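Local atomic coordinates of MHC class I antigen (Ctenopharyngodon idella, PDB entry 5H5Z), a protein that probably presents short peptides to T cells, holding the bound peptide in a groove while paired with beta-2-microglobulin. Residues Trp92-Gly97 and Tyr110-Asp115; Leu127-Ala132 and Leu146-Gln151. All coordinates share one frame; numbering follows the deposited sequence.

Contact 1: Trp92-Gly97 and Tyr110-Asp115; sequences WQNMYG and YQYAYD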
ATOM      1  N   TRP A  92      17.265   6.629   2.295  1.00 24.61           N
ATOM      2  CA  TRP A  92      17.131   6.747   3.729  1.00 21.96           C
ATOM      3  C   TRP A  92      15.639   6.833   4.017  1.00 22.23           C
ATOM      4  O   TRP A  92      14.927   7.652   3.429  1.00 23.64           O
ATOM      5  CB  TRP A  92      17.872   8.001   4.218  1.00 21.77           C
ATOM      6  CG  TRP A  92      17.781   8.276   5.699  1.00 23.42           C
ATOM      7  CD1 TRP A  92      17.178   9.349   6.300  1.00 25.76           C
ATOM      8  CD2 TRP A  92      18.318   7.474   6.757  1.00 24.17           C
ATOM      9  NE1 TRP A  92      17.310   9.266   7.667  1.00 23.89           N
ATOM     10  CE2 TRP A  92      18.007   8.126   7.974  1.00 25.84           C
ATOM     11  CE3 TRP A  92      19.051   6.273   6.794  1.00 23.88           C
ATOM     12  CZ2 TRP A  92      18.384   7.609   9.219  1.00 23.88           C
ATOM     13  CZ3 TRP A  92      19.425   5.759   8.030  1.00 23.71           C
ATOM     14  CH2 TRP A  92      19.087   6.430   9.229  1.00 24.39           C
ATOM     15  N   GLN A  93      15.171   5.965   4.907  1.00 22.29           N
ATOM     16  CA  GLN A  93      13.744   5.864   5.202  1.00 20.95           C
ATOM     17  C   GLN A  93      13.451   5.973   6.689  1.00 21.30           C
ATOM     18  O   GLN A  93      14.239   5.536   7.527  1.00 21.61           O
ATOM     19  CB  GLN A  93      13.188   4.532   4.699  1.00 21.34           C
ATOM     20  CG  GLN A  93      12.968   4.441   3.203  1.00 21.05           C
ATOM     21  CD  GLN A  93      12.808   2.999   2.749  1.00 23.96           C
ATOM     22  OE1 GLN A  93      13.760   2.221   2.775  1.00 23.48           O
ATOM     23  NE2 GLN A  93      11.600   2.635   2.347  1.00 21.22           N
ATOM     24  N   ASN A  94      12.291   6.542   6.996  1.00 20.79           N
ATOM     25  CA  ASN A  94      11.778   6.610   8.353  1.00 19.27           C
ATOM     26  C   ASN A  94      10.294   6.270   8.291  1.00 20.39           C
ATOM     27  O   ASN A  94       9.561   6.797   7.449  1.00 19.74           O
ATOM     28  CB  ASN A  94      12.006   8.022   8.912  1.00 19.09           C
ATOM     29  CG  ASN A  94      11.513   8.205  10.348  1.00 19.60           C
ATOM     30  OD1 ASN A  94      11.515   7.282  11.170  1.00 21.86           O
ATOM     31  ND2 ASN A  94      11.138   9.432  10.663  1.00 18.68           N
ATOM     32  N   MET A  95       9.863   5.353   9.146  1.00 17.82           N
ATOM     33  CA  MET A  95       8.438   5.167   9.384  1.00 17.42           C
ATOM     34  C   MET A  95       8.173   5.224  10.883  1.00 17.57           C
ATOM     35  O   MET A  95       8.931   4.675  11.687  1.00 19.28           O
ATOM     36  CB  MET A  95       7.913   3.862   8.767  1.00 19.89           C
ATOM     37  CG  MET A  95       8.521   2.595   9.347  1.00 22.06           C
ATOM     38  SD  MET A  95       8.081   1.121   8.416  1.00 33.43           S
ATOM     39  CE  MET A  95       6.293   1.147   8.567  1.00 34.39           C
ATOM     40  N   TYR A  96       7.110   5.916  11.261  1.00 17.11           N
ATOM     41  CA  TYR A  96       6.725   5.968  12.652  1.00 16.11           C
ATOM     42  C   TYR A  96       5.230   6.135  12.724  1.00 17.53           C
ATOM     43  O   TYR A  96       4.598   6.562  11.756  1.00 18.18           O
ATOM     44  CB  TYR A  96       7.442   7.106  13.397  1.00 16.63           C
ATOM     45  CG  TYR A  96       7.137   8.504  12.910  1.00 17.02           C
ATOM     46  CD1 TYR A  96       6.082   9.246  13.463  1.00 18.08           C
ATOM     47  CD2 TYR A  96       7.927   9.110  11.926  1.00 17.01           C
ATOM     48  CE1 TYR A  96       5.811  10.536  13.031  1.00 18.60           C
ATOM     49  CE2 TYR A  96       7.661  10.401  11.488  1.00 17.34           C
ATOM     50  CZ  TYR A  96       6.604  11.106  12.044  1.00 17.22           C
ATOM     51  OH  TYR A  96       6.342  12.383  11.615  1.00 21.13           O
ATOM     52  N   GLY A  97       4.660   5.808  13.874  1.00 16.62           N
ATOM     53  CA  GLY A  97       3.234   5.974  14.032  1.00 18.13           C
ATOM     54  C   GLY A  97       2.714   5.382  15.307  1.00 16.24           C
ATOM     55  O   GLY A  97       3.461   4.772  16.069  1.00 17.22           O
ATOM     56  N   TYR A 110       8.914   3.494  15.926  1.00 19.39           N
ATOM     57  CA  TYR A 110       9.764   4.517  15.320  1.00 17.36           C
ATOM     58  C   TYR A 110      10.997   3.804  14.762  1.00 18.23           C
ATOM     59  O   TYR A 110      11.776   3.218  15.517  1.00 19.28           O
ATOM     60  CB  TYR A 110      10.163   5.577  16.361  1.00 16.80           C
ATOM     61  CG  TYR A 110      10.040   7.010  15.877  1.00 18.04           C
ATOM     62  CD1 TYR A 110      10.884   7.514  14.886  1.00 18.72           C
ATOM     63  CD2 TYR A 110       9.088   7.875  16.435  1.00 19.35           C
ATOM     64  CE1 TYR A 110      10.767   8.822  14.441  1.00 20.32           C
ATOM     65  CE2 TYR A 110       8.969   9.186  16.001  1.00 21.20           C
ATOM     66  CZ  TYR A 110       9.811   9.656  15.008  1.00 22.91           C
ATOM     67  OH  TYR A 110       9.696  10.957  14.578  1.00 27.33           O
ATOM     68  N   GLN A 111      11.159   3.845  13.440  1.00 18.25           N
ATOM     69  CA  GLN A 111      12.164   3.016  12.749  1.00 20.13           C
ATOM     70  C   GLN A 111      12.817   3.744  11.582  1.00 19.28           C
ATOM     71  O   GLN A 111      12.177   4.552  10.904  1.00 19.83           O
ATOM     72  CB  GLN A 111      11.520   1.726  12.224  1.00 25.45           C
ATOM     73  CG  GLN A 111      10.909   0.837  13.298  1.00 34.13           C
ATOM     74  CD  GLN A 111       9.895  -0.150  12.749  1.00 41.82           C
ATOM     75  OE1 GLN A 111       9.679  -0.237  11.543  1.00 44.49           O
ATOM     76  NE2 GLN A 111       9.264  -0.898  13.640  1.00 49.12           N
ATOM     77  N   TYR A 112      14.090   3.439  11.343  1.00 20.79           N
ATOM     78  CA  TYR A 112      14.831   3.990  10.211  1.00 22.14           C
ATOM     79  C   TYR A 112      15.523   2.872   9.429  1.00 21.69           C
ATOM     80  O   TYR A 112      15.902   1.855  10.009  1.00 21.70           O
ATOM     81  CB  TYR A 112      15.885   4.984  10.701  1.00 22.62           C
ATOM     82  CG  TYR A 112      15.338   6.241  11.366  1.00 19.79           C
ATOM     83  CD1 TYR A 112      14.963   6.241  12.715  1.00 20.04           C
ATOM     84  CD2 TYR A 112      15.217   7.434  10.651  1.00 20.20           C
ATOM     85  CE1 TYR A 112      14.480   7.390  13.321  1.00 20.85           C
ATOM     86  CE2 TYR A 112      14.738   8.594  11.258  1.00 20.72           C
ATOM     87  CZ  TYR A 112      14.367   8.562  12.587  1.00 21.35           C
ATOM     88  OH  TYR A 112      13.896   9.710  13.196  1.00 23.70           O
ATOM     89  N   ALA A 113      15.685   3.066   8.120  1.00 21.31           N
ATOM     90  CA  ALA A 113      16.406   2.110   7.268  1.00 21.31           C
ATOM     91  C   ALA A 113      17.298   2.828   6.281  1.00 22.66           C
ATOM     92  O   ALA A 113      16.954   3.909   5.787  1.00 22.08           O
ATOM     93  CB  ALA A 113      15.438   1.206   6.512  1.00 21.02           C
ATOM     94  N   TYR A 114      18.444   2.214   6.000  1.00 22.89           N
ATOM     95  CA  TYR A 114      19.341   2.677   4.960  1.00 23.85           C
ATOM     96  C   TYR A 114      19.381   1.639   3.847  1.00 26.83           C
ATOM     97  O   TYR A 114      19.555   0.444   4.110  1.00 24.96           O
ATOM     98  CB  TYR A 114      20.744   2.914   5.520  1.00 27.64           C
ATOM     99  CG  TYR A 114      21.754   3.291   4.460  1.00 28.69           C
ATOM    100  CD1 TYR A 114      21.653   4.503   3.780  1.00 24.73           C
ATOM    101  CD2 TYR A 114      22.805   2.431   4.129  1.00 28.11           C
ATOM    102  CE1 TYR A 114      22.569   4.860   2.808  1.00 30.98           C
ATOM    103  CE2 TYR A 114      23.730   2.780   3.157  1.00 29.54           C
ATOM    104  CZ  TYR A 114      23.607   3.993   2.501  1.00 29.32           C
ATOM    105  OH  TYR A 114      24.520   4.341   1.535  1.00 34.53           O
ATOM    106  N   ASP A 115      19.221   2.107   2.610  1.00 24.78           N
ATOM    107  CA  ASP A 115      19.080   1.230   1.432  1.00 25.12           C
ATOM    108  C   ASP A 115      18.089   0.086   1.663  1.00 25.89           C
ATOM    109  O   ASP A 115      18.323  -1.053   1.255  1.00 26.62           O
ATOM    110  CB  ASP A 115      20.449   0.721   0.942  1.00 24.96           C
ATOM    111  CG  ASP A 115      21.255   1.803   0.245  1.00 28.74           C
ATOM    112  OD1 ASP A 115      20.663   2.798  -0.219  1.00 30.18           O
ATOM    113  OD2 ASP A 115      22.491   1.664   0.152  1.00 29.56           O
TER
HETATM  114  O   HOH W   1      16.271   3.047   3.080  1.00 23.20           O
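Four backbone hydrogen bonds join the antiparallel strands of this hairpin. Gln-93 and Ala-113 form one hydrogen-bonded pair: Gln-93 N to Ala-113 O spans 2.9 Å, in the carbonyl plane. In the return bond, Ala-113 N sits above the plane of the Gln-93 carbonyl. Met-95 and Gln-111 form the second pair. There the N-H of Gln-111 meets the Met-95 carbonyl nearly along its C=O axis, with N to O 3.0 Å.

Stacking dominates the face bearing the tyrosines. Tyr-96 and Tyr-110 lie side by side in an offset stack, ring centroids 4.5 Å apart and planes at 5°. Tyr-96 has CG between the backbone N and carbonyl carbon (chi1 63°). Its CB sits over the centre of the Tyr-110 ring, a CH-pi contact of 3.5 Å to the centroid. The Asn-94 amide lies flat on Tyr-112, with CG 3.4 Å from Tyr-112 CE2. Trp-92 CZ2 meets Tyr-112 CD2 at 3.5 Å, but these two rings barely overlap.

On the other face, Gln-93 NE2 is hydrogen-bonded to Trp-61 O of the beta-2-microglobulin chain, which packs beneath this groove floor. Facing the groove, Tyr-96 OH is hydrogen-bonded to Tyr-9 OH and to the peptide backbone. Helix 55-82 touches Trp-92 and Tyr-114, helix 148-170 touches Tyr-110, and strands 3-13 and 117-123 flank the hairpin.

Contact 2: Leu127-Ala132 and Leu146-Gln151; sequences LTWTAA and LAVAEQ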
ATOM      1  N   LEU A 127      13.829   2.883  26.403  1.00 35.68           N
ATOM      2  CA  LEU A 127      14.297   4.193  25.938  1.00 36.09           C
ATOM      3  C   LEU A 127      15.686   4.100  25.306  1.00 33.79           C
ATOM      4  O   LEU A 127      16.575   4.913  25.579  1.00 34.10           O
ATOM      5  CB  LEU A 127      14.253   5.231  27.071  1.00 36.10           C
ATOM      6  CG  LEU A 127      12.855   5.680  27.507  1.00 37.83           C
ATOM      7  CD1 LEU A 127      12.898   6.382  28.856  1.00 46.56           C
ATOM      8  CD2 LEU A 127      12.236   6.577  26.445  1.00 36.35           C
ATOM      9  N   THR A 128      15.857   3.087  24.460  1.00 31.88           N
ATOM     10  CA  THR A 128      17.111   2.859  23.757  1.00 28.24           C
ATOM     11  C   THR A 128      16.839   2.622  22.278  1.00 29.42           C
ATOM     12  O   THR A 128      15.699   2.354  21.878  1.00 29.84           O
ATOM     13  CB  THR A 128      17.882   1.646  24.328  1.00 34.35           C
ATOM     14  OG1 THR A 128      17.044   0.482  24.299  1.00 34.98           O
ATOM     15  CG2 THR A 128      18.348   1.916  25.759  1.00 32.08           C
ATOM     16  N   TRP A 129      17.891   2.734  21.474  1.00 28.08           N
ATOM     17  CA  TRP A 129      17.816   2.480  20.045  1.00 27.38           C
ATOM     18  C   TRP A 129      18.559   1.203  19.694  1.00 29.73           C
ATOM     19  O   TRP A 129      19.744   1.058  20.000  1.00 28.48           O
ATOM     20  CB  TRP A 129      18.386   3.664  19.262  1.00 27.60           C
ATOM     21  CG  TRP A 129      17.520   4.875  19.367  1.00 28.52           C
ATOM     22  CD1 TRP A 129      17.602   5.870  20.303  1.00 29.88           C
ATOM     23  CD2 TRP A 129      16.415   5.208  18.522  1.00 25.16           C
ATOM     24  NE1 TRP A 129      16.620   6.809  20.084  1.00 25.81           N
ATOM     25  CE2 TRP A 129      15.874   6.426  19.000  1.00 23.41           C
ATOM     26  CE3 TRP A 129      15.830   4.600  17.402  1.00 22.77           C
ATOM     27  CZ2 TRP A 129      14.781   7.051  18.391  1.00 21.44           C
ATOM     28  CZ3 TRP A 129      14.742   5.216  16.799  1.00 22.96           C
ATOM     29  CH2 TRP A 129      14.222   6.428  17.299  1.00 23.34           C
ATOM     30  N   THR A 130      17.849   0.274  19.066  1.00 26.32           N
ATOM     31  CA  THR A 130      18.461  -0.958  18.585  1.00 27.85           C
ATOM     32  C   THR A 130      19.174  -0.673  17.270  1.00 26.83           C
ATOM     33  O   THR A 130      18.548  -0.246  16.299  1.00 26.99           O
ATOM     34  CB  THR A 130      17.414  -2.071  18.412  1.00 28.18           C
ATOM     35  OG1 THR A 130      16.733  -2.263  19.656  1.00 31.96           O
ATOM     36  CG2 THR A 130      18.072  -3.390  17.988  1.00 28.26           C
ATOM     37  N   ALA A 131      20.488  -0.888  17.267  1.00 24.77           N
ATOM     38  CA  ALA A 131      21.320  -0.715  16.083  1.00 24.53           C
ATOM     39  C   ALA A 131      21.444  -2.045  15.345  1.00 26.29           C
ATOM     40  O   ALA A 131      21.858  -3.047  15.928  1.00 28.10           O
ATOM     41  CB  ALA A 131      22.697  -0.197  16.481  1.00 23.07           C
ATOM     42  N   ALA A 132      21.077  -2.051  14.065  1.00 26.91           N
ATOM     43  CA  ALA A 132      21.082  -3.281  13.259  1.00 29.46           C
ATOM     44  C   ALA A 132      22.476  -3.710  12.798  1.00 33.67           C
ATOM     45  O   ALA A 132      22.707  -4.886  12.498  1.00 40.80           O
ATOM     46  CB  ALA A 132      20.151  -3.138  12.066  1.00 32.10           C
ATOM     47  N   LEU A 146      21.419  12.472  23.352  1.00 31.63           N
ATOM     48  CA  LEU A 146      20.533  13.598  23.036  1.00 28.63           C
ATOM     49  C   LEU A 146      19.075  13.383  23.464  1.00 29.91           C
ATOM     50  O   LEU A 146      18.217  14.227  23.188  1.00 30.31           O
ATOM     51  CB  LEU A 146      20.619  13.953  21.545  1.00 27.53           C
ATOM     52  CG  LEU A 146      21.955  14.521  21.045  1.00 30.17           C
ATOM     53  CD1 LEU A 146      21.994  14.526  19.526  1.00 32.81           C
ATOM     54  CD2 LEU A 146      22.238  15.915  21.595  1.00 32.94           C
ATOM     55  N   ALA A 147      18.814  12.263  24.144  1.00 26.80           N
ATOM     56  CA  ALA A 147      17.478  11.891  24.645  1.00 27.88           C
ATOM     57  C   ALA A 147      16.407  11.765  23.553  1.00 27.25           C
ATOM     58  O   ALA A 147      15.213  12.023  23.795  1.00 29.11           O
ATOM     59  CB  ALA A 147      17.024  12.836  25.755  1.00 28.34           C
ATOM     60  N   VAL A 148      16.839  11.338  22.367  1.00 29.59           N
ATOM     61  CA  VAL A 148      15.964  11.201  21.200  1.00 28.65           C
ATOM     62  C   VAL A 148      14.832  10.200  21.448  1.00 26.39           C
ATOM     63  O   VAL A 148      13.693  10.451  21.052  1.00 25.93           O
ATOM     64  CB  VAL A 148      16.760  10.819  19.924  1.00 28.72           C
ATOM     65  CG1 VAL A 148      15.824  10.559  18.749  1.00 25.83           C
ATOM     66  CG2 VAL A 148      17.749  11.920  19.565  1.00 27.79           C
ATOM     67  N   ALA A 149      15.145   9.081  22.104  1.00 25.42           N
ATOM     68  CA  ALA A 149      14.138   8.068  22.452  1.00 25.50           C
ATOM     69  C   ALA A 149      13.027   8.652  23.318  1.00 24.97           C
ATOM     70  O   ALA A 149      11.838   8.392  23.099  1.00 22.97           O
ATOM     71  CB  ALA A 149      14.787   6.892  23.163  1.00 27.60           C
ATOM     72  N   GLU A 150      13.422   9.451  24.304  1.00 26.83           N
ATOM     73  CA  GLU A 150      12.457  10.105  25.179  1.00 27.42           C
ATOM     74  C   GLU A 150      11.511  11.021  24.400  1.00 24.61           C
ATOM     75  O   GLU A 150      10.292  10.989  24.621  1.00 26.45           O
ATOM     76  CB  GLU A 150      13.173  10.874  26.297  1.00 27.53           C
ATOM     77  CG  GLU A 150      13.755   9.999  27.404  1.00 31.81           C
ATOM     78  CD  GLU A 150      15.122   9.411  27.077  1.00 34.72           C
ATOM     79  OE1 GLU A 150      15.569   9.493  25.911  1.00 35.82           O
ATOM     80  OE2 GLU A 150      15.760   8.860  28.000  1.00 39.39           O
ATOM     81  N   GLN A 151      12.068  11.826  23.490  1.00 23.88           N
ATOM     82  CA  GLN A 151      11.268  12.761  22.694  1.00 22.76           C
ATOM     83  C   GLN A 151      10.283  11.989  21.832  1.00 22.91           C
ATOM     84  O   GLN A 151       9.091  12.313  21.786  1.00 21.31           O
ATOM     85  CB  GLN A 151      12.155  13.650  21.816  1.00 25.70           C
ATOM     86  CG  GLN A 151      11.461  14.892  21.251  1.00 27.45           C
ATOM     87  CD  GLN A 151      10.540  14.619  20.070  1.00 27.84           C
ATOM     88  OE1 GLN A 151       9.511  15.286  19.907  1.00 29.81           O
ATOM     89  NE2 GLN A 151      10.902  13.644  19.239  1.00 26.21           N
TER
HETATM   90  O   HOH W   2      17.607   7.616  25.359  1.00 36.15           O
HETATM   91  O   HOH W   3      17.652   8.240  22.660  1.00 30.09           O
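Trp-129 has CG anti to its carbonyl carbon (chi1 -69°), with its ring turned across at chi2 91°. This carries the NE1 side of the indole to the start of helix 148-170. Glu-150 folds back at chi2 83°, so that its CG and carboxylate pass across Leu-127 at about a right angle. Leu-127 CD2 rests 3.8 Å from Glu-150 CA. Ala-149 CB lies 3.6 Å from both Trp-129 NE1 and Leu-127 O. Val-148 CG1 meets Trp-129 CZ2 at 3.7 Å.

The contact joins the edge strand of the groove floor to the helical wall above it, as in the alpha-2 domain of class I molecules. Ala-147 marks the break in that wall: it closes helix 134-145 with a Schellman motif and is also the N-cap of the next helix. Leu-127 and Thr-128 both face Asp-123 in a G1 beta bulge.

No direct hydrogen bond crosses between the segments; two waters lie between them. One accepts from Ala-149 N at 2.7 Å and more weakly from Trp-129 NE1, lying in plane at the indole edge. The other lies 2.8 Å from Glu-150 OE1 and 2.9 Å from Leu-127 O. It can donate to either, but has more acceptors in reach than protons.

How the contacts relate
Contact 1 lies in the middle of the groove floor, and contact 2 joins the floor's edge strand to a wall. Their centres are 13 Å apart. The Trp-129 ring links the two: its CZ3 is 3.8 Å from the backbone O of Tyr-110, and its CH2 is 4.1 Å from Tyr-112 CE1. Trp-143 of helix 134-145 meets both Tyr-112 and Trp-129 edge-to-face. Leu-122, on the strand between the two, touches Tyr-110, Trp-129 and Ala-149. Both contacts reach the bound peptide. Contact 1 does so through Trp-92, Tyr-96 and Tyr-110, and 146-151 of contact 2 through Leu-146, Val-148 and Gln-151.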